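Local coordinates for Tlr1174 protein (Synechococcus elongatus, PDB 2OZT) that converts 2-succinyl-6-hydroxy-2,4-cyclohexadiene-1-carboxylate to 2-succinylbenzoate with the help of a divalent metal ion, a step of phylloquinone biosynthesis, at residues L101-L113 against F284-F298. Sequence-based numbering, arbitrary orientation. Where two conformers were deposited one is given.
With PO4 (phosphate ion), chain B.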
loop_
_atom_site.group_PDB
_atom_site.type_symbol
_atom_site.label_atom_id
_atom_site.label_comp_id
_atom_site.label_asym_id
_atom_site.label_seq_id
_atom_site.Cartn_x
_atom_site.Cartn_y
_atom_site.Cartn_z
ATOM N N LEU A 101 -4.176 20.794 -10.411
ATOM C CA LEU A 101 -2.756 20.609 -10.130
ATOM C C LEU A 101 -1.981 21.920 -10.096
ATOM O O LEU A 101 -2.296 22.843 -10.878
ATOM C CB LEU A 101 -2.126 19.691 -11.179
ATOM C CG LEU A 101 -2.746 18.296 -11.288
ATOM C CD1 LEU A 101 -2.066 17.531 -12.437
ATOM C CD2 LEU A 101 -2.516 17.564 -9.964
ATOM N N PRO A 102 -0.951 22.004 -9.243
ATOM C CA PRO A 102 -0.485 20.947 -8.307
ATOM C C PRO A 102 -1.279 20.892 -7.000
ATOM O O PRO A 102 -1.868 21.884 -6.594
ATOM C CB PRO A 102 0.930 21.378 -7.986
ATOM C CG PRO A 102 0.804 22.950 -8.039
ATOM C CD PRO A 102 -0.119 23.230 -9.160
ATOM N N TYR A 103 -1.231 19.747 -6.318
ATOM C CA TYR A 103 -2.028 19.536 -5.112
ATOM C C TYR A 103 -1.317 19.987 -3.865
ATOM O O TYR A 103 -0.098 19.913 -3.788
ATOM C CB TYR A 103 -2.272 18.037 -4.911
ATOM C CG TYR A 103 -3.306 17.420 -5.805
ATOM C CD1 TYR A 103 -3.047 16.192 -6.446
ATOM C CD2 TYR A 103 -4.557 18.002 -5.977
ATOM C CE1 TYR A 103 -4.004 15.594 -7.210
ATOM C CE2 TYR A 103 -5.514 17.424 -6.739
ATOM C CZ TYR A 103 -5.248 16.208 -7.368
ATOM O OH TYR A 103 -6.241 15.661 -8.099
ATOM N N ARG A 104 -2.118 20.393 -2.870
ATOM C CA ARG A 104 -1.628 20.676 -1.529
ATOM C C ARG A 104 -1.449 19.346 -0.818
ATOM O O ARG A 104 -2.362 18.529 -0.789
ATOM C CB ARG A 104 -2.659 21.539 -0.781
ATOM C CG ARG A 104 -2.341 21.806 0.691
ATOM C CD ARG A 104 -1.070 22.634 0.829
ATOM N NE ARG A 104 -1.250 24.022 0.402
ATOM C CZ ARG A 104 -0.288 24.776 -0.129
ATOM N NH1 ARG A 104 0.930 24.275 -0.324
ATOM N NH2 ARG A 104 -0.549 26.030 -0.478
ATOM N N VAL A 105 -0.246 19.103 -0.328
ATOM C CA VAL A 105 0.022 17.852 0.375
ATOM C C VAL A 105 0.848 18.166 1.605
ATOM O O VAL A 105 1.296 19.302 1.794
ATOM C CB VAL A 105 0.735 16.780 -0.523
ATOM C CG1 VAL A 105 -0.104 16.416 -1.733
ATOM C CG2 VAL A 105 2.083 17.232 -0.951
ATOM N N ARG A 106 1.015 17.177 2.461
ATOM C CA ARG A 106 1.776 17.380 3.677
ATOM C C ARG A 106 2.605 16.147 4.013
ATOM O O ARG A 106 2.292 15.038 3.539
ATOM C CB ARG A 106 0.858 17.775 4.835
ATOM C CG ARG A 106 0.225 16.621 5.534
ATOM C CD ARG A 106 -0.706 17.060 6.642
ATOM N NE ARG A 106 -1.984 17.531 6.108
ATOM C CZ ARG A 106 -2.967 17.966 6.888
ATOM N NH1 ARG A 106 -2.786 17.982 8.219
ATOM N NH2 ARG A 106 -4.106 18.360 6.361
ATOM N N PRO A 107 3.700 16.370 4.759
ATOM C CA PRO A 107 4.350 15.272 5.415
ATOM C C PRO A 107 3.362 14.611 6.360
ATOM O O PRO A 107 2.696 15.270 7.166
ATOM C CB PRO A 107 5.494 15.951 6.202
ATOM C CG PRO A 107 5.064 17.355 6.339
ATOM C CD PRO A 107 4.397 17.642 5.030
ATOM N N TRP A 108 3.214 13.314 6.166
ATOM C CA TRP A 108 2.674 12.424 7.179
ATOM C C TRP A 108 3.791 11.550 7.717
ATOM O O TRP A 108 4.778 11.303 6.993
ATOM C CB TRP A 108 1.635 11.540 6.501
ATOM C CG TRP A 108 0.478 12.321 5.944
ATOM C CD1 TRP A 108 0.274 12.676 4.637
ATOM C CD2 TRP A 108 -0.636 12.862 6.687
ATOM N NE1 TRP A 108 -0.890 13.385 4.518
ATOM C CE2 TRP A 108 -1.469 13.523 5.751
ATOM C CE3 TRP A 108 -1.000 12.867 8.026
ATOM C CZ2 TRP A 108 -2.664 14.152 6.115
ATOM C CZ3 TRP A 108 -2.219 13.519 8.390
ATOM C CH2 TRP A 108 -3.008 14.163 7.425
ATOM N N PRO A 109 3.657 11.087 8.969
ATOM C CA PRO A 109 4.669 10.159 9.483
ATOM C C PRO A 109 4.766 8.937 8.581
ATOM O O PRO A 109 3.714 8.445 8.099
ATOM C CB PRO A 109 4.104 9.734 10.836
ATOM C CG PRO A 109 3.288 10.915 11.284
ATOM C CD PRO A 109 2.634 11.395 9.994
ATOM N N ILE A 110 5.992 8.436 8.412
ATOM C CA ILE A 110 6.273 7.307 7.524
ATOM C C ILE A 110 6.870 6.163 8.334
ATOM O O ILE A 110 7.713 6.399 9.193
ATOM C CB ILE A 110 7.313 7.696 6.445
ATOM C CG1 ILE A 110 6.844 8.905 5.627
ATOM C CG2 ILE A 110 7.641 6.497 5.517
ATOM C CD1 ILE A 110 5.555 8.628 4.833
ATOM N N CYS A 111 6.436 4.938 8.070
ATOM C CA CYS A 111 6.988 3.751 8.777
ATOM C C CYS A 111 8.324 3.374 8.186
ATOM O O CYS A 111 8.490 3.309 6.955
ATOM C CB CYS A 111 5.992 2.618 8.588
ATOM S SG CYS A 111 6.489 1.091 9.355
ATOM N N ALA A 112 9.300 3.131 9.057
ATOM C CA ALA A 112 10.636 2.749 8.610
ATOM C C ALA A 112 10.730 1.223 8.567
ATOM O O ALA A 112 10.250 0.539 9.466
ATOM C CB ALA A 112 11.683 3.316 9.573
ATOM N N LEU A 113 11.382 0.695 7.548
ATOM C CA LEU A 113 11.566 -0.757 7.434
ATOM C C LEU A 113 12.828 -1.202 8.144
ATOM O O LEU A 113 13.840 -0.499 8.176
ATOM C CB LEU A 113 11.603 -1.177 5.949
ATOM C CG LEU A 113 10.363 -0.794 5.151
ATOM C CD1 LEU A 113 10.482 -1.317 3.714
ATOM C CD2 LEU A 113 9.054 -1.287 5.791
ATOM N N PHE A 284 -1.340 11.066 -1.621
ATOM C CA PHE A 284 -1.176 12.118 -0.605
ATOM C C PHE A 284 -2.299 13.176 -0.685
ATOM O O PHE A 284 -2.715 13.688 0.368
ATOM C CB PHE A 284 0.214 12.750 -0.640
ATOM C CG PHE A 284 1.248 11.941 0.119
ATOM C CD1 PHE A 284 1.580 10.647 -0.286
ATOM C CD2 PHE A 284 1.889 12.491 1.221
ATOM C CE1 PHE A 284 2.536 9.903 0.431
ATOM C CE2 PHE A 284 2.835 11.788 1.912
ATOM C CZ PHE A 284 3.180 10.490 1.536
ATOM N N HIS A 285 -2.789 13.513 -1.883
ATOM C CA HIS A 285 -3.934 14.421 -1.963
ATOM C C HIS A 285 -5.147 13.793 -1.270
ATOM O O HIS A 285 -5.888 14.468 -0.543
ATOM C CB HIS A 285 -4.230 14.680 -3.453
ATOM C CG HIS A 285 -5.558 15.335 -3.724
ATOM N ND1 HIS A 285 -5.862 16.607 -3.290
ATOM C CD2 HIS A 285 -6.661 14.886 -4.369
ATOM C CE1 HIS A 285 -7.096 16.914 -3.651
ATOM N NE2 HIS A 285 -7.601 15.893 -4.317
ATOM N N LEU A 286 -5.419 12.522 -1.565
ATOM C CA LEU A 286 -6.549 11.862 -0.925
ATOM C C LEU A 286 -6.404 11.821 0.621
ATOM O O LEU A 286 -7.389 11.903 1.346
ATOM C CB LEU A 286 -6.679 10.425 -1.452
ATOM C CG LEU A 286 -7.183 10.369 -2.918
ATOM C CD1 LEU A 286 -6.863 9.026 -3.549
ATOM C CD2 LEU A 286 -8.696 10.608 -2.922
ATOM N N LEU A 287 -5.170 11.678 1.105
ATOM C CA LEU A 287 -4.940 11.690 2.543
ATOM C C LEU A 287 -5.302 13.012 3.208
ATOM O O LEU A 287 -5.483 13.055 4.422
ATOM C CB LEU A 287 -3.483 11.332 2.835
ATOM C CG LEU A 287 -3.045 9.878 2.430
ATOM C CD1 LEU A 287 -1.585 9.625 2.718
ATOM C CD2 LEU A 287 -3.917 8.838 3.129
ATOM N N GLU A 288 -5.401 14.103 2.436
ATOM C CA GLU A 288 -5.869 15.373 3.042
ATOM C C GLU A 288 -7.337 15.223 3.477
ATOM O O GLU A 288 -7.763 15.906 4.412
ATOM C CB GLU A 288 -5.757 16.539 2.068
ATOM C CG GLU A 288 -4.329 16.973 1.703
ATOM C CD GLU A 288 -3.648 17.630 2.882
ATOM O OE1 GLU A 288 -4.150 18.677 3.361
ATOM O OE2 GLU A 288 -2.633 17.100 3.360
ATOM N N THR A 289 -8.084 14.372 2.789
ATOM C CA THR A 289 -9.456 14.041 3.210
ATOM C C THR A 289 -9.471 12.950 4.295
ATOM O O THR A 289 -10.076 13.145 5.350
ATOM C CB THR A 289 -10.313 13.678 2.015
ATOM O OG1 THR A 289 -10.466 14.852 1.166
ATOM C CG2 THR A 289 -11.705 13.157 2.470
ATOM N N TRP A 290 -8.802 11.812 4.051
ATOM C CA TRP A 290 -8.890 10.698 4.974
ATOM C C TRP A 290 -8.129 10.899 6.286
ATOM O O TRP A 290 -8.513 10.304 7.298
ATOM C CB TRP A 290 -8.401 9.407 4.290
ATOM C CG TRP A 290 -9.302 8.984 3.140
ATOM C CD1 TRP A 290 -10.670 9.074 3.084
ATOM C CD2 TRP A 290 -8.889 8.346 1.913
ATOM N NE1 TRP A 290 -11.128 8.534 1.885
ATOM C CE2 TRP A 290 -10.048 8.073 1.169
ATOM C CE3 TRP A 290 -7.650 7.935 1.403
ATOM C CZ2 TRP A 290 -10.003 7.452 -0.087
ATOM C CZ3 TRP A 290 -7.609 7.281 0.169
ATOM C CH2 TRP A 290 -8.788 7.081 -0.579
ATOM N N GLN A 291 -7.091 11.732 6.278
ATOM C CA GLN A 291 -6.346 12.109 7.498
ATOM C C GLN A 291 -5.855 10.924 8.322
ATOM O O GLN A 291 -6.392 10.606 9.389
ATOM C CB GLN A 291 -7.192 13.031 8.376
ATOM C CG GLN A 291 -7.547 14.303 7.610
ATOM C CD GLN A 291 -6.687 15.454 7.959
ATOM O OE1 GLN A 291 -6.302 15.625 9.110
ATOM N NE2 GLN A 291 -6.353 16.273 6.961
ATOM N N PRO A 292 -4.835 10.252 7.803
ATOM C CA PRO A 292 -4.401 8.988 8.409
ATOM C C PRO A 292 -3.929 9.154 9.858
ATOM O O PRO A 292 -3.372 10.189 10.230
ATOM C CB PRO A 292 -3.234 8.538 7.491
ATOM C CG PRO A 292 -2.769 9.808 6.820
ATOM C CD PRO A 292 -4.023 10.641 6.654
ATOM N N CYS A 293 -4.124 8.101 10.646
ATOM C CA CYS A 293 -3.726 8.108 12.048
ATOM C C CYS A 293 -2.660 7.088 12.393
ATOM O O CYS A 293 -2.376 6.826 13.577
ATOM C CB CYS A 293 -4.943 7.868 12.958
ATOM S SG CYS A 293 -5.745 6.314 12.698
ATOM N N HIS A 294 -2.083 6.472 11.367
ATOM C CA HIS A 294 -0.944 5.559 11.545
ATOM C C HIS A 294 0.112 5.862 10.521
ATOM O O HIS A 294 -0.206 6.331 9.401
ATOM C CB HIS A 294 -1.398 4.111 11.377
ATOM C CG HIS A 294 -2.458 3.719 12.360
ATOM N ND1 HIS A 294 -2.233 3.711 13.722
ATOM C CD2 HIS A 294 -3.755 3.337 12.180
ATOM C CE1 HIS A 294 -3.342 3.329 14.346
ATOM N NE2 HIS A 294 -4.284 3.116 13.441
ATOM N N ALA A 295 1.368 5.596 10.874
ATOM C CA ALA A 295 2.501 5.850 9.983
ATOM C C ALA A 295 2.265 5.136 8.664
ATOM O O ALA A 295 1.840 3.975 8.635
ATOM C CB ALA A 295 3.793 5.283 10.618
ATOM N N LEU A 296 2.547 5.844 7.572
ATOM C CA LEU A 296 2.289 5.312 6.238
ATOM C C LEU A 296 3.319 4.310 5.785
ATOM O O LEU A 296 4.540 4.475 6.070
ATOM C CB LEU A 296 2.323 6.443 5.175
ATOM C CG LEU A 296 1.439 7.668 5.391
ATOM C CD1 LEU A 296 1.622 8.646 4.228
ATOM C CD2 LEU A 296 -0.054 7.233 5.532
ATOM N N GLY A 297 2.865 3.301 5.047
ATOM C CA GLY A 297 3.809 2.296 4.531
ATOM C C GLY A 297 4.428 2.767 3.227
ATOM O O GLY A 297 4.368 2.049 2.212
ATOM N N PHE A 298 5.047 3.951 3.263
ATOM C CA PHE A 298 5.652 4.538 2.071
ATOM C C PHE A 298 7.154 4.701 2.208
ATOM O O PHE A 298 7.766 5.457 1.411
ATOM C CB PHE A 298 4.977 5.872 1.727
ATOM C CG PHE A 298 3.677 5.709 0.950
ATOM C CD1 PHE A 298 3.671 5.817 -0.445
ATOM C CD2 PHE A 298 2.468 5.417 1.590
ATOM C CE1 PHE A 298 2.475 5.649 -1.163
ATOM C CE2 PHE A 298 1.289 5.266 0.873
ATOM C CZ PHE A 298 1.297 5.386 -0.505
HETATM P P PO4 B . 1.352 4.239 14.273
HETATM O O1 PO4 B . 2.134 5.258 13.504
HETATM O O2 PO4 B . 0.920 3.220 13.276
HETATM O O3 PO4 B . 2.295 3.596 15.291
HETATM O O4 PO4 B . 0.122 4.616 15.078
HETATM O O HOH W 1 -4.699 18.494 -1.885
HETATM O O HOH W 2 -1.300 15.075 2.257
HETATM O O HOH W 3 0.821 8.948 8.848
#
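W108 fills the tightest part of this contact, its indole sandwiched between the P292 ring and the aliphatic chain of R106. P292 CD sits almost squarely over the six-membered ring, 3.6 Å from its centroid, while R106 CG covers the opposite face. F284 CD2 reaches the indole edge, L287 CB lies beside NE1, and L296 CD1 touches the W108 CB methylene. With CG anti to its carbonyl carbon (chi1 -62°), W108 lies against the end of helix 277-290, and its NE1 donates a hydrogen bond to a water that also accepts from R106 N and donates to F284 O and E288 OE2.

R106 bends at chi3 (77°) and grips E288 side-on: NE donates to OE2 at 2.9 Å and NH2 to OE1 at 3.0 Å, the guanidinium and carboxylate planes 42° apart. Q291 NE2 donates to E288 O at 2.9 Å, which places its amide beside the guanidinium without bonding to it.

Further along, P109 O accepts from L296 N (2.9 Å) and C111 N donates to L296 O (2.8 Å), a single bridge between backbones, with I110 CD1 resting on L296 CB. A second close spot is the face-to-face stack of Y103 on H285, centroids 3.6 Å apart. The solvent side is looser: R104 leads away from the helix, and a water links R104 O to H285 ND1.

A112 pairs with strand 134-138, and G297 with F270 and S272, so L296 and G297 sit between strand 268-270 and the stretch entering strand 112-114, consistent with the eighth-strand position that closes the (βα)7β barrel of the enolase superfamily.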